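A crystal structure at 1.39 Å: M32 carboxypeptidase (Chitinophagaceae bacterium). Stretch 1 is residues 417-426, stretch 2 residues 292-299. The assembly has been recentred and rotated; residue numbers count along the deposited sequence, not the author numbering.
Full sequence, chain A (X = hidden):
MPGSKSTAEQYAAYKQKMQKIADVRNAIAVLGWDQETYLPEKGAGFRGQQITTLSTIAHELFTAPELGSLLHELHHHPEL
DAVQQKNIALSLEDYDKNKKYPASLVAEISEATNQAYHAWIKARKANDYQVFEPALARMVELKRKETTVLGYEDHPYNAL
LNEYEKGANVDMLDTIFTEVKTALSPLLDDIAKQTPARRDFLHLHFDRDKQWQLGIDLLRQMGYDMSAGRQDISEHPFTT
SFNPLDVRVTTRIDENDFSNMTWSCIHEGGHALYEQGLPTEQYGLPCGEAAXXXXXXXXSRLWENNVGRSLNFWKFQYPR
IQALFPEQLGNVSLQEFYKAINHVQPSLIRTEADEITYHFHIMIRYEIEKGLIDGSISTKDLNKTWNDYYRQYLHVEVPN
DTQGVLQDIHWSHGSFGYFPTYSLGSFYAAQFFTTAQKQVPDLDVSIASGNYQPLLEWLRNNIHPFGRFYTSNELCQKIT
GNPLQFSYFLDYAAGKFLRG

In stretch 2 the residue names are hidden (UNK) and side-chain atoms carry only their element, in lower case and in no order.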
ATOM      1  N   GLY A 417      11.208  -5.260  -4.933  1.00 16.48           N
ATOM      2  CA  GLY A 417      10.126  -5.146  -5.877  1.00 18.82           C
ATOM      3  C   GLY A 417       8.834  -4.625  -5.281  1.00 16.89           C
ATOM      4  O   GLY A 417       7.825  -4.560  -5.996  1.00 17.82           O
ATOM      5  N   TYR A 418       8.839  -4.237  -4.002  1.00 14.65           N
ATOM      6  CA  TYR A 418       7.658  -3.799  -3.267  1.00 12.74           C
ATOM      7  C   TYR A 418       7.399  -2.308  -3.452  1.00 14.90           C
ATOM      8  O   TYR A 418       6.266  -1.888  -3.711  1.00 15.47           O
ATOM      9  CB  TYR A 418       7.863  -4.109  -1.775  1.00 20.92           C
ATOM     10  CG  TYR A 418       6.634  -3.994  -0.894  1.00 17.16           C
ATOM     11  CD1 TYR A 418       6.080  -2.762  -0.578  1.00 16.91           C
ATOM     12  CD2 TYR A 418       6.053  -5.130  -0.342  1.00 19.07           C
ATOM     13  CE1 TYR A 418       4.962  -2.665   0.242  1.00 19.86           C
ATOM     14  CE2 TYR A 418       4.942  -5.044   0.475  1.00 19.28           C
ATOM     15  CZ  TYR A 418       4.399  -3.818   0.756  1.00 23.14           C
ATOM     16  OH  TYR A 418       3.291  -3.750   1.569  1.00 25.99           O
ATOM     17  N   PHE A 419       8.446  -1.501  -3.327  1.00 14.07           N
ATOM     18  CA  PHE A 419       8.257  -0.055  -3.318  1.00 12.96           C
ATOM     19  C   PHE A 419       7.446   0.494  -4.496  1.00 13.03           C
ATOM     20  O   PHE A 419       6.612   1.394  -4.264  1.00 12.92           O
ATOM     21  CB  PHE A 419       9.620   0.652  -3.217  1.00 14.67           C
ATOM     22  CG  PHE A 419      10.201   0.683  -1.831  1.00 15.16           C
ATOM     23  CD1 PHE A 419       9.545   1.339  -0.798  1.00 13.49           C
ATOM     24  CD2 PHE A 419      11.432   0.090  -1.570  1.00 15.90           C
ATOM     25  CE1 PHE A 419      10.098   1.373   0.494  1.00 17.32           C
ATOM     26  CE2 PHE A 419      11.986   0.129  -0.297  1.00 14.54           C
ATOM     27  CZ  PHE A 419      11.321   0.774   0.736  1.00 13.75           C
ATOM     28  N   PRO A 420       7.628   0.039  -5.746  1.00 13.24           N
ATOM     29  CA  PRO A 420       6.867   0.658  -6.843  1.00 15.33           C
ATOM     30  C   PRO A 420       5.361   0.623  -6.632  1.00 16.65           C
ATOM     31  O   PRO A 420       4.666   1.530  -7.116  1.00 16.27           O
ATOM     32  CB  PRO A 420       7.292  -0.151  -8.078  1.00 15.49           C
ATOM     33  CG  PRO A 420       8.634  -0.678  -7.737  1.00 17.61           C
ATOM     34  CD  PRO A 420       8.589  -0.965  -6.257  1.00 13.44           C
ATOM     35  N   THR A 421       4.841  -0.379  -5.903  1.00 14.66           N
ATOM     36  CA  THR A 421       3.396  -0.478  -5.727  1.00 15.49           C
ATOM     37  C   THR A 421       2.816   0.766  -5.063  1.00 14.93           C
ATOM     38  O   THR A 421       1.683   1.147  -5.379  1.00 14.20           O
ATOM     39  CB  THR A 421       3.001  -1.750  -4.970  1.00 14.53           C
ATOM     40  OG1 THR A 421       3.525  -1.712  -3.638  1.00 16.38           O
ATOM     41  CG2 THR A 421       3.525  -2.978  -5.700  1.00 20.52           C
ATOM     42  N   TYR A 422       3.569   1.428  -4.175  1.00 13.79           N
ATOM     43  CA  TYR A 422       3.032   2.643  -3.560  1.00 12.42           C
ATOM     44  C   TYR A 422       2.693   3.677  -4.628  1.00 12.80           C
ATOM     45  O   TYR A 422       1.571   4.218  -4.660  1.00 15.09           O
ATOM     46  CB  TYR A 422       4.016   3.242  -2.551  1.00 12.43           C
ATOM     47  CG  TYR A 422       4.318   2.408  -1.329  1.00 14.03           C
ATOM     48  CD1 TYR A 422       3.447   2.374  -0.244  1.00 16.59           C
ATOM     49  CD2 TYR A 422       5.500   1.688  -1.248  1.00 16.06           C
ATOM     50  CE1 TYR A 422       3.742   1.634   0.876  1.00 19.21           C
ATOM     51  CE2 TYR A 422       5.801   0.934  -0.134  1.00 15.97           C
ATOM     52  CZ  TYR A 422       4.917   0.910   0.925  1.00 18.26           C
ATOM     53  OH  TYR A 422       5.231   0.161   2.047  1.00 19.11           O
ATOM     54  N   SER A 423       3.635   3.926  -5.545  1.00 12.91           N
ATOM     55  CA  SER A 423       3.371   4.895  -6.599  1.00 14.09           C
ATOM     56  C   SER A 423       2.294   4.397  -7.530  1.00 14.87           C
ATOM     57  O   SER A 423       1.424   5.178  -7.933  1.00 14.36           O
ATOM     58  CB  SER A 423       4.626   5.241  -7.398  1.00 13.47           C
ATOM     59  OG  SER A 423       5.489   6.035  -6.608  1.00 15.68           O
ATOM     60  N   LEU A 424       2.300   3.098  -7.847  1.00 13.11           N
ATOM     61  CA  LEU A 424       1.251   2.589  -8.714  1.00 13.83           C
ATOM     62  C   LEU A 424      -0.107   2.864  -8.086  1.00 14.86           C
ATOM     63  O   LEU A 424      -1.039   3.316  -8.768  1.00 13.67           O
ATOM     64  CB  LEU A 424       1.450   1.092  -8.964  1.00 13.12           C
ATOM     65  CG  LEU A 424       2.666   0.666  -9.798  1.00 13.37           C
ATOM     66  CD1 LEU A 424       2.757  -0.862  -9.902  1.00 18.84           C
ATOM     67  CD2 LEU A 424       2.590   1.286 -11.176  1.00 22.04           C
ATOM     68  N   GLY A 425      -0.204   2.676  -6.765  1.00 13.26           N
ATOM     69  CA  GLY A 425      -1.464   2.926  -6.099  1.00 13.94           C
ATOM     70  C   GLY A 425      -1.916   4.350  -6.330  1.00 12.62           C
ATOM     71  O   GLY A 425      -3.048   4.598  -6.763  1.00 13.51           O
ATOM     72  N   SER A 426      -0.997   5.302  -6.121  1.00 12.72           N
ATOM     73  CA  SER A 426      -1.364   6.707  -6.279  1.00 14.01           C
ATOM     74  C   SER A 426      -1.821   6.995  -7.699  1.00 14.00           C
ATOM     75  O   SER A 426      -2.798   7.739  -7.920  1.00 13.22           O
ATOM     76  CB  SER A 426      -0.162   7.579  -5.920  1.00 12.98           C
ATOM     77  OG  SER A 426       0.201   7.427  -4.556  1.00 13.87           O
ATOM     78  N   UNK A 292      -4.562  -6.732  -5.977  1.00 17.52           N
ATOM     79  CA  UNK A 292      -3.113  -6.552  -5.917  1.00 17.34           C
ATOM     80  C   UNK A 292      -2.820  -5.466  -4.894  1.00 15.23           C
ATOM     81  O   UNK A 292      -3.719  -4.728  -4.472  1.00 15.06           O
ATOM     82  c   UNK A 292      -2.516  -6.124  -7.253  1.00 18.87           C
ATOM     83  o   UNK A 292      -2.703  -4.726  -7.444  1.00 17.46           O
ATOM     84  N   UNK A 293      -1.540  -5.363  -4.510  1.00 14.92           N
ATOM     85  CA  UNK A 293      -1.117  -4.312  -3.588  1.00 15.17           C
ATOM     86  C   UNK A 293      -1.340  -2.939  -4.198  1.00 15.20           C
ATOM     87  O   UNK A 293      -1.762  -2.005  -3.508  1.00 15.22           O
ATOM     88  c   UNK A 293       2.316  -5.497  -2.111  1.00 25.63           C
ATOM     89  c   UNK A 293       0.366  -4.464  -3.241  1.00 18.82           C
ATOM     90  c   UNK A 293       0.795  -5.506  -2.205  1.00 22.66           C
ATOM     91  c   UNK A 293       0.183  -5.216  -0.854  1.00 22.29           C
ATOM     92  N   UNK A 294      -1.057  -2.800  -5.492  1.00 14.56           N
ATOM     93  CA  UNK A 294      -1.289  -1.526  -6.158  1.00 15.05           C
ATOM     94  C   UNK A 294      -2.751  -1.115  -6.175  1.00 13.85           C
ATOM     95  O   UNK A 294      -3.080   0.042  -5.919  1.00 14.58           O
ATOM     96  N   UNK A 295      -3.649  -2.053  -6.469  1.00 16.11           N
ATOM     97  CA  UNK A 295      -5.072  -1.720  -6.437  1.00 12.18           C
ATOM     98  C   UNK A 295      -5.518  -1.400  -5.004  1.00 12.82           C
ATOM     99  O   UNK A 295      -6.290  -0.461  -4.762  1.00 12.50           O
ATOM    100  c   UNK A 295      -5.752  -1.697  -9.450  1.00 12.90           C
ATOM    101  c   UNK A 295      -7.412  -2.572  -6.919  1.00 14.23           C
ATOM    102  c   UNK A 295      -5.538  -2.974  -8.610  1.00 12.57           C
ATOM    103  c   UNK A 295      -5.908  -2.827  -7.119  1.00 13.71           C
ATOM    104  N   UNK A 296      -5.012  -2.139  -4.016  1.00 13.69           N
ATOM    105  CA  UNK A 296      -5.370  -1.789  -2.647  1.00 13.15           C
ATOM    106  C   UNK A 296      -4.900  -0.371  -2.304  1.00 13.58           C
ATOM    107  O   UNK A 296      -5.651   0.444  -1.725  1.00 12.31           O
ATOM    108  c   UNK A 296      -5.716  -3.218  -0.594  1.00 15.56           C
ATOM    109  c   UNK A 296      -4.778  -2.821  -1.685  1.00 15.18           C
ATOM    110  c   UNK A 296      -6.038  -4.437  -0.106  1.00 14.63           C
ATOM    111  n   UNK A 296      -6.983  -4.248   0.871  1.00 16.26           N
ATOM    112  n   UNK A 296      -6.489  -2.310   0.099  1.00 15.21           N
ATOM    113  c   UNK A 296      -7.239  -2.957   0.979  1.00 17.78           C
ATOM    114  N   UNK A 297      -3.660  -0.043  -2.694  1.00 13.25           N
ATOM    115  CA  UNK A 297      -3.150   1.289  -2.428  1.00 15.47           C
ATOM    116  C   UNK A 297      -3.948   2.354  -3.182  1.00 13.61           C
ATOM    117  O   UNK A 297      -4.105   3.469  -2.679  1.00 13.00           O
ATOM    118  o   UNK A 297      -0.996   1.792  -0.126  1.00 23.26           O
ATOM    119  c   UNK A 297      -0.978   2.658  -2.358  1.00 18.22           C
ATOM    120  o   UNK A 297      -0.080   3.751  -0.437  1.00 21.80           O
ATOM    121  c   UNK A 297      -0.664   2.739  -0.866  1.00 20.60           C
ATOM    122  c   UNK A 297      -1.648   1.346  -2.742  1.00 14.83           C
ATOM    123  N   UNK A 298      -4.475   2.031  -4.371  1.00 11.99           N
ATOM    124  CA  UNK A 298      -5.317   2.997  -5.077  1.00 12.72           C
ATOM    125  C   UNK A 298      -6.558   3.339  -4.266  1.00 12.04           C
ATOM    126  O   UNK A 298      -7.046   4.475  -4.315  1.00 12.19           O
ATOM    127  c   UNK A 298      -5.738   2.471  -6.455  1.00 15.32           C
ATOM    128  o   UNK A 298      -6.796   1.515  -6.375  1.00 15.23           O
ATOM    129  N   UNK A 299      -7.093   2.367  -3.533  1.00 12.83           N
ATOM    130  CA  UNK A 299      -8.268   2.670  -2.705  1.00 12.20           C
ATOM    131  C   UNK A 299      -7.928   3.597  -1.533  1.00 11.60           C
ATOM    132  O   UNK A 299      -8.643   4.595  -1.275  1.00 13.92           O
ATOM    133  c   UNK A 299      -9.317   0.472  -3.340  1.00 11.72           C
ATOM    134  c   UNK A 299      -8.867   1.359  -2.208  1.00 13.92           C
ATOM    135  n   UNK A 299      -9.793   1.656  -5.405  1.00 13.30           N
ATOM    136  c   UNK A 299     -10.289   1.193  -4.251  1.00 12.37           C
ATOM    137  o   UNK A 299     -11.464   1.354  -3.922  1.00 13.06           O
TER
HETATM  138  O   HOH W   1       1.148   5.434  -1.963  1.00 20.68           O

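Position 292 carries one carbon and then one oxygen, and it lies out of reach of stretch 1. The oxygen sits 3.0 Å from the backbone N of position 295, with an N-H...O angle of 172°, so it accepts a hydrogen bond at the N-cap of the helix that follows. One carbon bearing a hydroxyl is serine: Ser292.

Position 293 has four carbons, forked at the second, and its CB points toward stretch 1, 4.2 Å from Thr421 CB. One terminal carbon lies 3.7 Å from Tyr418 CE2. A fork at the second carbon with no heteroatom is leucine. Leu293 CD1 stands 4.1 Å from the centroid of the Tyr418 ring and 27° off its normal, a CH-pi contact over the face.

Position 294 has no side-chain atoms and is Gly294. Its CA lies 4.1 Å from Thr421 O, and its carbonyl O is 3.3 Å from Gly425 CA.

Position 295 has four carbons, forked at the first, one arm two carbons long: the pattern of isoleucine. Ile295 has its CB directed away and makes no contact with stretch 1.

Position 296 has one carbon leading to a five-membered ring of three carbons and two nitrogens, an imidazole, hence His296. Its side chain makes no contact with stretch 1.

Position 297 has three carbons, the third carrying two oxygens. Its second carbon is 3.8 Å from Tyr422 O. Two oxygens on the third carbon make a carboxylate, and the two carbons before it make the residue glutamate: Glu297, whose OE2 lies 3.8 Å from Tyr422 CD1, at the ring edge.

Position 298 again has one carbon and one oxygen, the latter 2.6 Å from Ile295 O, to which it donates. This is Ser298; its CA lies 3.2 Å from Gly425 O.

Position 299 has three carbons, the third carrying one oxygen and one nitrogen, an amide: Gln299. Its CB points away, and NE2 donates to Ser298 OG at 3.2 Å.

The helices cross at -49° with axes 7.1 Å apart, an approach closest in register at Gly425 and Ser298, whose CA atoms are 4.0 Å apart. An ideal CB on Gly425 would fall 2.3 Å from Glu297 CG, a clash. No direct hydrogen bond joins the stretches. Instead, CA-H...O contacts run both ways, from Gly425 CA to Gly294 O and from Ser298 CA to Gly425 O, while the oxygen of water 1 lies 2.6 Å from Glu297 OE2 and 3.0 Å from Tyr422 O and donates to both, bridging the two helices.

Stretch 2 292-299: SLGIHESQ
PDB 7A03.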